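Long-range contacts in protein DJ-1 homolog D (Arabidopsis thaliana, PDB 4OGG), which is a member of the DJ-1/PfpI family and joins two copies of the family's alpha/beta domain in a single chain: residues 24-28 / 180-184; 173-177 / 212-216; 203-208 / 238-243; 227-233 / 261-266. One frame throughout, in Å; residues are numbered along the deposited sequence.

Contact 1: 24-28 / 180-184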
loop_
_atom_site.group_PDB
_atom_site.type_symbol
_atom_site.label_atom_id
_atom_site.label_comp_id
_atom_site.label_asym_id
_atom_site.label_seq_id
_atom_site.Cartn_x
_atom_site.Cartn_y
_atom_site.Cartn_z
ATOM N N ALA C 24 24.731 -14.824 -0.112
ATOM C CA ALA C 24 25.763 -15.192 0.849
ATOM C C ALA C 24 26.535 -16.400 0.331
ATOM O O ALA C 24 27.764 -16.394 0.295
ATOM C CB ALA C 24 25.140 -15.514 2.201
ATOM N N LEU C 25 25.810 -17.439 -0.071
ATOM C CA LEU C 25 26.456 -18.644 -0.571
ATOM C C LEU C 25 27.339 -18.334 -1.771
ATOM O O LEU C 25 28.450 -18.854 -1.885
ATOM C CB LEU C 25 25.407 -19.698 -0.929
ATOM C CG LEU C 25 24.592 -20.213 0.263
ATOM C CD1 LEU C 25 23.596 -21.243 -0.233
ATOM C CD2 LEU C 25 25.506 -20.829 1.324
ATOM N N GLN C 26 26.851 -17.482 -2.668
ATOM C CA GLN C 26 27.639 -17.104 -3.831
ATOM C C GLN C 26 28.896 -16.365 -3.377
ATOM O O GLN C 26 29.986 -16.597 -3.899
ATOM C CB GLN C 26 26.817 -16.218 -4.769
ATOM C CG GLN C 26 25.829 -16.999 -5.612
ATOM C CD GLN C 26 25.084 -16.123 -6.590
ATOM O OE1 GLN C 26 24.136 -15.430 -6.226
ATOM N NE2 GLN C 26 25.517 -16.139 -7.841
ATOM N N ALA C 27 28.747 -15.484 -2.394
ATOM C CA ALA C 27 29.891 -14.729 -1.896
ATOM C C ALA C 27 30.957 -15.672 -1.352
ATOM O O ALA C 27 32.149 -15.356 -1.382
ATOM C CB ALA C 27 29.452 -13.759 -0.807
ATOM N N PHE C 28 30.524 -16.833 -0.869
ATOM C CA PHE C 28 31.440 -17.814 -0.302
ATOM C C PHE C 28 32.029 -18.771 -1.327
ATOM O O PHE C 28 32.699 -19.740 -0.964
ATOM C CB PHE C 28 30.746 -18.617 0.798
ATOM C CG PHE C 28 30.138 -17.769 1.879
ATOM C CD1 PHE C 28 30.591 -16.473 2.112
ATOM C CD2 PHE C 28 29.123 -18.278 2.682
ATOM C CE1 PHE C 28 30.042 -15.696 3.131
ATOM C CE2 PHE C 28 28.571 -17.507 3.704
ATOM C CZ PHE C 28 29.032 -16.214 3.927
ATOM N N ILE C 180 23.090 -20.621 7.770
ATOM C CA ILE C 180 23.997 -20.626 6.635
ATOM C C ILE C 180 25.353 -21.239 6.994
ATOM O O ILE C 180 25.929 -21.990 6.204
ATOM C CB ILE C 180 24.174 -19.186 6.097
ATOM C CG1 ILE C 180 22.833 -18.693 5.540
ATOM C CG2 ILE C 180 25.270 -19.142 5.040
ATOM C CD1 ILE C 180 22.811 -17.232 5.127
ATOM N N GLN C 181 25.859 -20.935 8.185
ATOM C CA GLN C 181 27.151 -21.484 8.596
ATOM C C GLN C 181 27.106 -23.010 8.646
ATOM O O GLN C 181 28.017 -23.685 8.162
ATOM C CB GLN C 181 27.556 -20.942 9.969
ATOM C CG GLN C 181 29.029 -21.160 10.287
ATOM C CD GLN C 181 29.406 -20.676 11.673
ATOM O OE1 GLN C 181 29.223 -21.386 12.661
ATOM N NE2 GLN C 181 29.929 -19.456 11.754
ATOM N N LEU C 182 26.042 -23.550 9.227
ATOM C CA LEU C 182 25.884 -24.994 9.342
ATOM C C LEU C 182 25.784 -25.653 7.973
ATOM O O LEU C 182 26.289 -26.759 7.764
ATOM C CB LEU C 182 24.638 -25.321 10.167
ATOM C CG LEU C 182 24.725 -25.017 11.664
ATOM C CD1 LEU C 182 23.343 -25.054 12.283
ATOM C CD2 LEU C 182 25.655 -26.029 12.337
ATOM N N PHE C 183 25.134 -24.965 7.039
ATOM C CA PHE C 183 24.962 -25.483 5.687
ATOM C C PHE C 183 26.312 -25.509 4.981
ATOM O O PHE C 183 26.654 -26.485 4.313
ATOM C CB PHE C 183 23.967 -24.607 4.918
ATOM C CG PHE C 183 23.586 -25.151 3.566
ATOM C CD1 PHE C 183 22.996 -26.407 3.445
ATOM C CD2 PHE C 183 23.784 -24.390 2.419
ATOM C CE1 PHE C 183 22.605 -26.895 2.195
ATOM C CE2 PHE C 183 23.398 -24.869 1.165
ATOM C CZ PHE C 183 22.807 -26.122 1.054
ATOM N N VAL C 184 27.076 -24.435 5.141
ATOM C CA VAL C 184 28.396 -24.346 4.532
ATOM C C VAL C 184 29.270 -25.480 5.065
ATOM O O VAL C 184 29.976 -26.146 4.305
ATOM C CB VAL C 184 29.058 -22.988 4.851
ATOM C CG1 VAL C 184 30.534 -23.010 4.456
ATOM C CG2 VAL C 184 28.339 -21.882 4.096
#
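Leu25 does most to bridge these two helices, although its CA-to-CB bond points sideways to the 180-184 segment. The m,t rotamer swings its isobutyl group across the gap, so that CD1 lies 3.9 Å from CE2 of Phe183, at the edge of that ring, while CD2 is 4.1 Å both from CG2 of Ile180 and from CG2 of Val184. Those two methyls come from residues one helical turn apart, tied by the bond from Val184 N to Ile180 O (2.9 Å). Ile180 is also m,t; its extended CD1 reaches 4.1 Å from CB of Ala24. Both segments belong to the first DJ-1/PfpI domain: helix 15-27 connects the neighbouring parallel strands 3-8 and 30-35, and helix 176-186 follows strand 167-170 of the same sheet. Phe28 is the first residue to leave helical geometry after helix 15-27, and its chi1 of -55° (m) sends the ring back along the interface. There CE2 approaches Ile180 CG2 at 3.9 Å, edge-on, and CD2 approaches Val184 CG2 at 4.0 Å. No hydrogen bond links the segments. Helix 208-221 of the second domain covers one side, with Ser217, Ala220 and Leu221 touching Ala24, Ile180 and Phe28 respectively.

Contact 2: 173-177 / 212-216; sequences YEGHP and KVPFQ
This is a buried contact between the two DJ-1/PfpI domains, a salt bridge set beside close helix packing where the start of helix 176-186 meets the middle of helix 208-221. Residues 173-175 form a 3-10 turn, closed by His176 N to Tyr173 O (3.1 Å); Gly175 (phi/psi -99/7) is the N-cap, and His176 and Pro177 begin the alpha-helix. Residues 212-216 are helical, with Gln216 N bonded to Lys212 O (2.9 Å) and a kink at Pro214, whose nitrogen cannot donate to the preceding turn. The closest CA atoms are those of Pro177 and Gln216, 5.7 Å apart.

Lys212 and Gln216, one turn apart, point toward the 173-177 segment. Lys212, with chi angles t,p,t,t, extends its NZ to OE2 of Glu174 in a hydrogen-bonded salt bridge of 2.9 Å. Glu174 starts away from the helix, but m,m torsions fold its carboxylate back. Along the way Lys212 CE passes 4.3 Å from CD1 of Tyr173 (chi1 p), whose OH bonds to His50 O. Gln216 (chi1 m, chi2 t) has the largest covered area, 95 Å², between Tyr173 and Pro177; the CA-to-CB bond of His176 (chi1 m) points toward the 212-216 segment. Helices 15-27 and 369-380 pack alongside, completing the four-helix interface that joins the two halves of this DJ-1/PfpI tandem.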
loop_
_atom_site.group_PDB
_atom_site.type_symbol
_atom_site.label_atom_id
_atom_site.label_comp_id
_atom_site.label_asym_id
_atom_site.label_seq_id
_atom_site.Cartn_x
_atom_site.Cartn_y
_atom_site.Cartn_z
ATOM N N TYR C 173 14.199 -15.915 9.670
ATOM C CA TYR C 173 15.390 -15.339 9.063
ATOM C C TYR C 173 16.376 -14.806 10.100
ATOM O O TYR C 173 17.516 -14.489 9.774
ATOM C CB TYR C 173 15.022 -14.252 8.039
ATOM C CG TYR C 173 14.029 -13.201 8.491
ATOM C CD1 TYR C 173 14.353 -12.277 9.488
ATOM C CD2 TYR C 173 12.773 -13.110 7.891
ATOM C CE1 TYR C 173 13.441 -11.284 9.871
ATOM C CE2 TYR C 173 11.858 -12.125 8.266
ATOM C CZ TYR C 173 12.195 -11.219 9.253
ATOM O OH TYR C 173 11.280 -10.257 9.631
ATOM N N GLU C 174 15.946 -14.717 11.355
ATOM C CA GLU C 174 16.850 -14.252 12.397
ATOM C C GLU C 174 17.907 -15.310 12.700
ATOM O O GLU C 174 18.911 -15.030 13.358
ATOM C CB GLU C 174 16.072 -13.893 13.665
ATOM C CG GLU C 174 15.374 -12.551 13.553
ATOM C CD GLU C 174 16.327 -11.460 13.082
ATOM O OE1 GLU C 174 17.356 -11.232 13.755
ATOM O OE2 GLU C 174 16.054 -10.833 12.035
ATOM N N GLY C 175 17.679 -16.525 12.211
ATOM C CA GLY C 175 18.634 -17.598 12.427
ATOM C C GLY C 175 19.544 -17.798 11.224
ATOM O O GLY C 175 20.335 -18.743 11.190
ATOM N N HIS C 176 19.447 -16.909 10.235
ATOM C CA HIS C 176 20.271 -17.026 9.033
ATOM C C HIS C 176 21.766 -17.244 9.277
ATOM O O HIS C 176 22.381 -18.075 8.615
ATOM C CB HIS C 176 20.119 -15.798 8.125
ATOM C CG HIS C 176 18.929 -15.844 7.213
ATOM N ND1 HIS C 176 18.380 -17.022 6.752
ATOM C CD2 HIS C 176 18.229 -14.848 6.620
ATOM C CE1 HIS C 176 17.394 -16.749 5.914
ATOM N NE2 HIS C 176 17.283 -15.437 5.816
ATOM N N PRO C 177 22.376 -16.492 10.216
ATOM C CA PRO C 177 23.813 -16.674 10.465
ATOM C C PRO C 177 24.244 -18.120 10.716
ATOM O O PRO C 177 25.068 -18.670 9.975
ATOM C CB PRO C 177 24.071 -15.767 11.669
ATOM C CG PRO C 177 23.100 -14.634 11.439
ATOM C CD PRO C 177 21.836 -15.393 11.040
ATOM N N LYS C 212 20.530 -6.064 5.281
ATOM C CA LYS C 212 20.386 -7.441 5.736
ATOM C C LYS C 212 21.337 -8.464 5.133
ATOM O O LYS C 212 21.908 -9.279 5.859
ATOM C CB LYS C 212 18.948 -7.925 5.521
ATOM C CG LYS C 212 18.545 -9.077 6.448
ATOM C CD LYS C 212 18.318 -8.577 7.878
ATOM C CE LYS C 212 17.684 -9.648 8.759
ATOM N NZ LYS C 212 17.370 -9.145 10.132
ATOM N N VAL C 213 21.508 -8.438 3.818
ATOM C CA VAL C 213 22.378 -9.418 3.180
ATOM C C VAL C 213 23.833 -9.346 3.635
ATOM O O VAL C 213 24.388 -10.347 4.093
ATOM C CB VAL C 213 22.291 -9.329 1.639
ATOM C CG1 VAL C 213 23.224 -10.353 1.001
ATOM C CG2 VAL C 213 20.855 -9.600 1.195
ATOM N N PRO C 214 24.478 -8.173 3.521
ATOM C CA PRO C 214 25.876 -8.129 3.968
ATOM C C PRO C 214 25.985 -8.394 5.471
ATOM O O PRO C 214 26.895 -9.090 5.928
ATOM C CB PRO C 214 26.317 -6.710 3.602
ATOM C CG PRO C 214 25.438 -6.375 2.415
ATOM C CD PRO C 214 24.098 -6.909 2.863
ATOM N N PHE C 215 25.042 -7.846 6.230
ATOM C CA PHE C 215 25.037 -8.000 7.682
ATOM C C PHE C 215 24.999 -9.468 8.090
ATOM O O PHE C 215 25.845 -9.931 8.856
ATOM C CB PHE C 215 23.841 -7.246 8.279
ATOM C CG PHE C 215 23.855 -7.164 9.783
ATOM C CD1 PHE C 215 23.153 -8.087 10.552
ATOM C CD2 PHE C 215 24.567 -6.160 10.429
ATOM C CE1 PHE C 215 23.157 -8.011 11.945
ATOM C CE2 PHE C 215 24.580 -6.075 11.825
ATOM C CZ PHE C 215 23.872 -7.003 12.582
ATOM N N GLN C 216 24.034 -10.210 7.561
ATOM C CA GLN C 216 23.926 -11.617 7.909
ATOM C C GLN C 216 24.978 -12.493 7.240
ATOM O O GLN C 216 25.348 -13.535 7.777
ATOM C CB GLN C 216 22.516 -12.122 7.608
ATOM C CG GLN C 216 21.485 -11.453 8.502
ATOM C CD GLN C 216 20.180 -12.203 8.565
ATOM O OE1 GLN C 216 19.665 -12.481 9.650
ATOM N NE2 GLN C 216 19.630 -12.529 7.409
#

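Contact 3: 203-208 / 238-243; sequences GDYMED and CPTAIH
At the apolar centre, Pro239 CG sits over one face of the Tyr205 ring, 3.9 Å from its centroid and 18° off the normal, a CH-pi contact made with Tyr205 chi1 at m. Tyr205 CB is 4.4 Å from Ala241 CB, and Met206 (chi1 p, chi2 t) brings CE to 3.8 Å from Cys238 CB. Residues 203-206 make a type II turn, Tyr205 taking phi/psi 68/29; the chain then runs parallel to strand 237-244, with Glu207 paired to Ala241 (CA-CA 4.8 Å). Backbone bonds are Tyr205 N to Pro239 O (2.7 Å), Ala241 N to Met206 O (3.0 Å) and Asp208 N to Ala241 O (2.8 Å). This pairing joins the start of helix 208-221 to the small mixed sheet of the second DJ-1/PfpI domain, beside its modified cysteine: His243 ND1 bonds to CGV at position 311, and its NE2 to Glu253. Glu207 OE1 accepts from His243 N (2.9 Å), while OE2 caps Tyr209 N. At the other end, Asp204 forms a salt bridge with Lys232.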
loop_
_atom_site.group_PDB
_atom_site.type_symbol
_atom_site.label_atom_id
_atom_site.label_comp_id
_atom_site.label_asym_id
_atom_site.label_seq_id
_atom_site.Cartn_x
_atom_site.Cartn_y
_atom_site.Cartn_z
ATOM N N GLY C 203 20.610 3.683 8.969
ATOM C CA GLY C 203 19.739 4.837 9.073
ATOM C C GLY C 203 18.369 4.519 8.508
ATOM O O GLY C 203 18.188 3.492 7.855
ATOM N N ASP C 204 17.398 5.392 8.749
ATOM C CA ASP C 204 16.060 5.155 8.240
ATOM C C ASP C 204 16.029 5.080 6.722
ATOM O O ASP C 204 16.653 5.884 6.024
ATOM C CB ASP C 204 15.093 6.245 8.710
ATOM C CG ASP C 204 14.835 6.193 10.201
ATOM O OD1 ASP C 204 15.219 5.189 10.837
ATOM O OD2 ASP C 204 14.238 7.154 10.734
ATOM N N TYR C 205 15.298 4.088 6.229
ATOM C CA TYR C 205 15.112 3.861 4.809
ATOM C C TYR C 205 16.332 3.419 4.016
ATOM O O TYR C 205 16.445 3.700 2.826
ATOM C CB TYR C 205 14.461 5.092 4.178
ATOM C CG TYR C 205 13.151 5.422 4.855
ATOM C CD1 TYR C 205 12.058 4.558 4.764
ATOM C CD2 TYR C 205 13.022 6.563 5.642
ATOM C CE1 TYR C 205 10.874 4.821 5.443
ATOM C CE2 TYR C 205 11.844 6.835 6.322
ATOM C CZ TYR C 205 10.775 5.963 6.220
ATOM O OH TYR C 205 9.611 6.236 6.897
ATOM N N MET C 206 17.256 2.731 4.678
ATOM C CA MET C 206 18.401 2.195 3.964
ATOM C C MET C 206 17.747 1.066 3.159
ATOM O O MET C 206 16.649 0.622 3.508
ATOM C CB MET C 206 19.444 1.659 4.951
ATOM C CG MET C 206 18.897 0.702 5.985
ATOM S SD MET C 206 20.114 0.369 7.281
ATOM C CE MET C 206 19.025 0.042 8.657
ATOM N N GLU C 207 18.384 0.614 2.081
ATOM C CA GLU C 207 17.789 -0.438 1.260
ATOM C C GLU C 207 17.728 -1.776 2.002
ATOM O O GLU C 207 18.713 -2.233 2.583
ATOM C CB GLU C 207 18.557 -0.588 -0.062
ATOM C CG GLU C 207 17.661 -0.886 -1.273
ATOM C CD GLU C 207 17.202 -2.335 -1.356
ATOM O OE1 GLU C 207 16.169 -2.599 -2.014
ATOM O OE2 GLU C 207 17.878 -3.210 -0.783
ATOM N N ASP C 208 16.539 -2.370 1.969
ATOM C CA ASP C 208 16.195 -3.642 2.608
ATOM C C ASP C 208 17.239 -4.759 2.446
ATOM O O ASP C 208 17.682 -5.352 3.432
ATOM C CB ASP C 208 14.831 -4.081 2.053
ATOM C CG ASP C 208 14.383 -5.440 2.549
ATOM O OD1 ASP C 208 13.714 -5.516 3.607
ATOM O OD2 ASP C 208 14.696 -6.435 1.857
ATOM N N CYS C 238 14.863 0.551 12.504
ATOM C CA CYS C 238 14.923 1.482 11.386
ATOM C C CYS C 238 14.064 0.906 10.280
ATOM O O CYS C 238 14.176 -0.278 9.958
ATOM C CB CYS C 238 16.345 1.610 10.841
ATOM S SG CYS C 238 17.447 2.720 11.720
ATOM N N PRO C 239 13.178 1.722 9.698
ATOM C CA PRO C 239 12.349 1.192 8.615
ATOM C C PRO C 239 13.275 1.083 7.403
ATOM O O PRO C 239 14.275 1.798 7.323
ATOM C CB PRO C 239 11.286 2.271 8.445
ATOM C CG PRO C 239 12.047 3.533 8.771
ATOM C CD PRO C 239 12.818 3.118 10.009
ATOM N N THR C 240 12.977 0.186 6.473
ATOM C CA THR C 240 13.832 0.066 5.303
ATOM C C THR C 240 13.037 0.302 4.033
ATOM O O THR C 240 11.805 0.309 4.046
ATOM C CB THR C 240 14.508 -1.318 5.216
ATOM O OG1 THR C 240 13.514 -2.332 5.019
ATOM C CG2 THR C 240 15.299 -1.601 6.492
ATOM N N ALA C 241 13.753 0.506 2.936
ATOM C CA ALA C 241 13.113 0.741 1.657
ATOM C C ALA C 241 13.469 -0.364 0.685
ATOM O O ALA C 241 14.622 -0.790 0.610
ATOM C CB ALA C 241 13.550 2.093 1.085
ATOM N N ILE C 242 12.468 -0.845 -0.041
ATOM C CA ILE C 242 12.696 -1.864 -1.046
ATOM C C ILE C 242 12.751 -1.133 -2.377
ATOM O O ILE C 242 11.771 -0.520 -2.803
ATOM C CB ILE C 242 11.561 -2.910 -1.068
ATOM C CG1 ILE C 242 11.713 -3.844 0.136
ATOM C CG2 ILE C 242 11.579 -3.683 -2.383
ATOM C CD1 ILE C 242 10.720 -4.970 0.186
ATOM N N HIS C 243 13.915 -1.162 -3.011
ATOM C CA HIS C 243 14.083 -0.512 -4.299
ATOM C C HIS C 243 14.126 -1.592 -5.359
ATOM O O HIS C 243 14.941 -2.518 -5.297
ATOM C CB HIS C 243 15.361 0.327 -4.304
ATOM C CG HIS C 243 15.254 1.580 -3.489
ATOM N ND1 HIS C 243 16.341 2.372 -3.189
ATOM C CD2 HIS C 243 14.179 2.188 -2.931
ATOM C CE1 HIS C 243 15.943 3.414 -2.483
ATOM N NE2 HIS C 243 14.635 3.327 -2.314
#

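Contact 4: 227-233 / 261-266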
loop_
_atom_site.group_PDB
_atom_site.type_symbol
_atom_site.label_atom_id
_atom_site.label_comp_id
_atom_site.label_asym_id
_atom_site.label_seq_id
_atom_site.Cartn_x
_atom_site.Cartn_y
_atom_site.Cartn_z
ATOM N N ALA C 227 25.377 -2.833 14.369
ATOM C CA ALA C 227 24.665 -1.868 13.542
ATOM C C ALA C 227 24.290 -0.665 14.396
ATOM O O ALA C 227 23.715 -0.818 15.474
ATOM C CB ALA C 227 23.412 -2.511 12.952
ATOM N N VAL C 228 24.619 0.530 13.913
ATOM C CA VAL C 228 24.310 1.751 14.648
ATOM C C VAL C 228 23.671 2.812 13.760
ATOM O O VAL C 228 23.806 2.786 12.536
ATOM C CB VAL C 228 25.576 2.364 15.282
ATOM C CG1 VAL C 228 26.247 1.343 16.195
ATOM C CG2 VAL C 228 26.534 2.827 14.191
ATOM N N CYS C 229 22.978 3.746 14.403
ATOM C CA CYS C 229 22.314 4.853 13.727
ATOM C C CYS C 229 22.249 6.013 14.710
ATOM O O CYS C 229 21.934 5.824 15.882
ATOM C CB CYS C 229 20.893 4.457 13.308
ATOM S SG CYS C 229 19.892 5.821 12.648
ATOM N N PRO C 230 22.563 7.232 14.249
ATOM C CA PRO C 230 22.518 8.393 15.142
ATOM C C PRO C 230 21.142 8.553 15.786
ATOM O O PRO C 230 20.124 8.186 15.198
ATOM C CB PRO C 230 22.858 9.551 14.210
ATOM C CG PRO C 230 23.788 8.918 13.228
ATOM C CD PRO C 230 23.100 7.606 12.930
ATOM N N GLU C 231 21.122 9.096 16.999
ATOM C CA GLU C 231 19.880 9.325 17.732
ATOM C C GLU C 231 19.135 8.055 18.124
ATOM O O GLU C 231 18.097 8.124 18.781
ATOM C CB GLU C 231 18.946 10.230 16.926
ATOM C CG GLU C 231 19.476 11.638 16.714
ATOM C CD GLU C 231 18.526 12.504 15.908
ATOM O OE1 GLU C 231 17.371 12.693 16.349
ATOM O OE2 GLU C 231 18.933 12.992 14.832
ATOM N N LYS C 232 19.650 6.897 17.721
ATOM C CA LYS C 232 19.005 5.638 18.076
ATOM C C LYS C 232 19.944 4.715 18.841
ATOM O O LYS C 232 21.165 4.787 18.696
ATOM C CB LYS C 232 18.462 4.941 16.824
ATOM C CG LYS C 232 17.288 5.683 16.199
ATOM C CD LYS C 232 16.626 4.888 15.088
ATOM C CE LYS C 232 15.421 5.633 14.536
ATOM N NZ LYS C 232 14.717 4.861 13.476
ATOM N N LYS C 233 19.365 3.850 19.664
ATOM C CA LYS C 233 20.151 2.932 20.476
ATOM C C LYS C 233 19.820 1.480 20.156
ATOM O O LYS C 233 18.904 1.197 19.380
ATOM C CB LYS C 233 19.879 3.201 21.958
ATOM C CG LYS C 233 19.798 4.684 22.320
ATOM C CD LYS C 233 21.105 5.411 22.044
ATOM C CE LYS C 233 20.975 6.902 22.329
ATOM N NZ LYS C 233 20.566 7.175 23.736
ATOM N N LEU C 261 18.757 -2.231 15.356
ATOM C CA LEU C 261 20.130 -1.828 15.632
ATOM C C LEU C 261 20.640 -2.663 16.802
ATOM O O LEU C 261 19.847 -3.190 17.583
ATOM C CB LEU C 261 20.194 -0.336 15.979
ATOM C CG LEU C 261 19.716 0.626 14.887
ATOM C CD1 LEU C 261 19.863 2.056 15.370
ATOM C CD2 LEU C 261 20.526 0.407 13.613
ATOM N N THR C 262 21.958 -2.776 16.924
ATOM C CA THR C 262 22.552 -3.583 17.986
ATOM C C THR C 262 23.438 -2.806 18.951
ATOM O O THR C 262 23.637 -3.232 20.090
ATOM C CB THR C 262 23.414 -4.711 17.399
ATOM O OG1 THR C 262 24.555 -4.142 16.744
ATOM C CG2 THR C 262 22.613 -5.529 16.390
ATOM N N THR C 263 23.971 -1.675 18.499
ATOM C CA THR C 263 24.863 -0.882 19.335
ATOM C C THR C 263 24.485 0.595 19.379
ATOM O O THR C 263 23.822 1.105 18.477
ATOM C CB THR C 263 26.311 -0.998 18.832
ATOM O OG1 THR C 263 26.611 -2.372 18.558
ATOM C CG2 THR C 263 27.284 -0.472 19.877
ATOM N N ASN C 264 24.911 1.279 20.436
ATOM C CA ASN C 264 24.621 2.700 20.580
ATOM C C ASN C 264 25.678 3.515 19.847
ATOM O O ASN C 264 26.877 3.300 20.025
ATOM C CB ASN C 264 24.593 3.106 22.058
ATOM C CG ASN C 264 23.596 2.301 22.867
ATOM O OD1 ASN C 264 22.506 1.982 22.395
ATOM N ND2 ASN C 264 23.961 1.981 24.102
ATOM N N PHE C 265 25.223 4.449 19.020
ATOM C CA PHE C 265 26.124 5.295 18.254
ATOM C C PHE C 265 27.026 6.105 19.185
ATOM O O PHE C 265 28.206 6.304 18.898
ATOM C CB PHE C 265 25.308 6.221 17.344
ATOM C CG PHE C 265 26.138 6.990 16.357
ATOM C CD1 PHE C 265 26.704 8.214 16.703
ATOM C CD2 PHE C 265 26.359 6.488 15.079
ATOM C CE1 PHE C 265 27.477 8.926 15.788
ATOM C CE2 PHE C 265 27.130 7.190 14.157
ATOM C CZ PHE C 265 27.691 8.413 14.512
ATOM N N ASP C 266 26.470 6.560 20.304
ATOM C CA ASP C 266 27.234 7.341 21.273
ATOM C C ASP C 266 28.424 6.530 21.776
ATOM O O ASP C 266 29.577 6.890 21.540
ATOM C CB ASP C 266 26.352 7.731 22.462
ATOM C CG ASP C 266 25.108 8.487 22.042
ATOM O OD1 ASP C 266 25.242 9.523 21.357
ATOM O OD2 ASP C 266 23.996 8.044 22.402
HETATM O O HOH W 1 22.639 3.137 17.180
#
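Ala227, near the end of strand 224-228, is gripped by backbone and side chain of the 261-266 loop: its N donates to Thr262 OG1 (2.8 Å), and its O accepts from both Thr262 N (3.0 Å) and Thr263 N (3.2 Å). Val228, with chi1 m, puts CG1 3.5 Å from Thr263 CB and CG2 3.8 Å from Phe265 CD2. Cys229 packs its CB against Leu261 CD1 (3.3 Å), while its N donates to water 1 (2.9 Å). That water lies 2.7 Å from Lys232 O and 2.7 Å from Thr263 O, filling the gap between the two segments. Pro230 sets CG over the face of the Phe265 ring, 4.0 Å from the centroid, a CH-pi contact backed by helix 291-302. A type II turn from Cys229 to Lys232, closed by Lys232 N to Cys229 O (3.1 Å), has Glu231 at its left-handed corner. Lys232 touches Leu261 CD1 through CB (3.5 Å), but sends NZ away to Asp204. Last comes Lys233, whose NZ forms a long salt bridge with Asp266 OD2 (3.8 Å). The end of outer strand 224-228 and the turn after it are thus joined to the loop after strand 259-260, at the margin of the six-stranded alpha/beta sheet of the second DJ-1/PfpI domain.

From the N terminus, contact 1 opens first and closes the longest loop, bringing helix 176-186 back to helix 15-27 across nearly the whole first domain. Contact 2 opens at 173-177, just before contact 1 closes, so the two cross; it spans the link between domains and ends on helix 208-221. Contact 3 begins within that span, at 203-208, which leads into this helix, and crosses contact 2. Contact 4 in turn crosses contact 3, which it meets through the salt bridge of Asp204 OD1 and Lys232 NZ (2.7 Å). Phe215 packs on Ala227 and Thr262, joining contacts 2 and 4, though these follow in series. Contacts 3 and 4 both touch the second subunit.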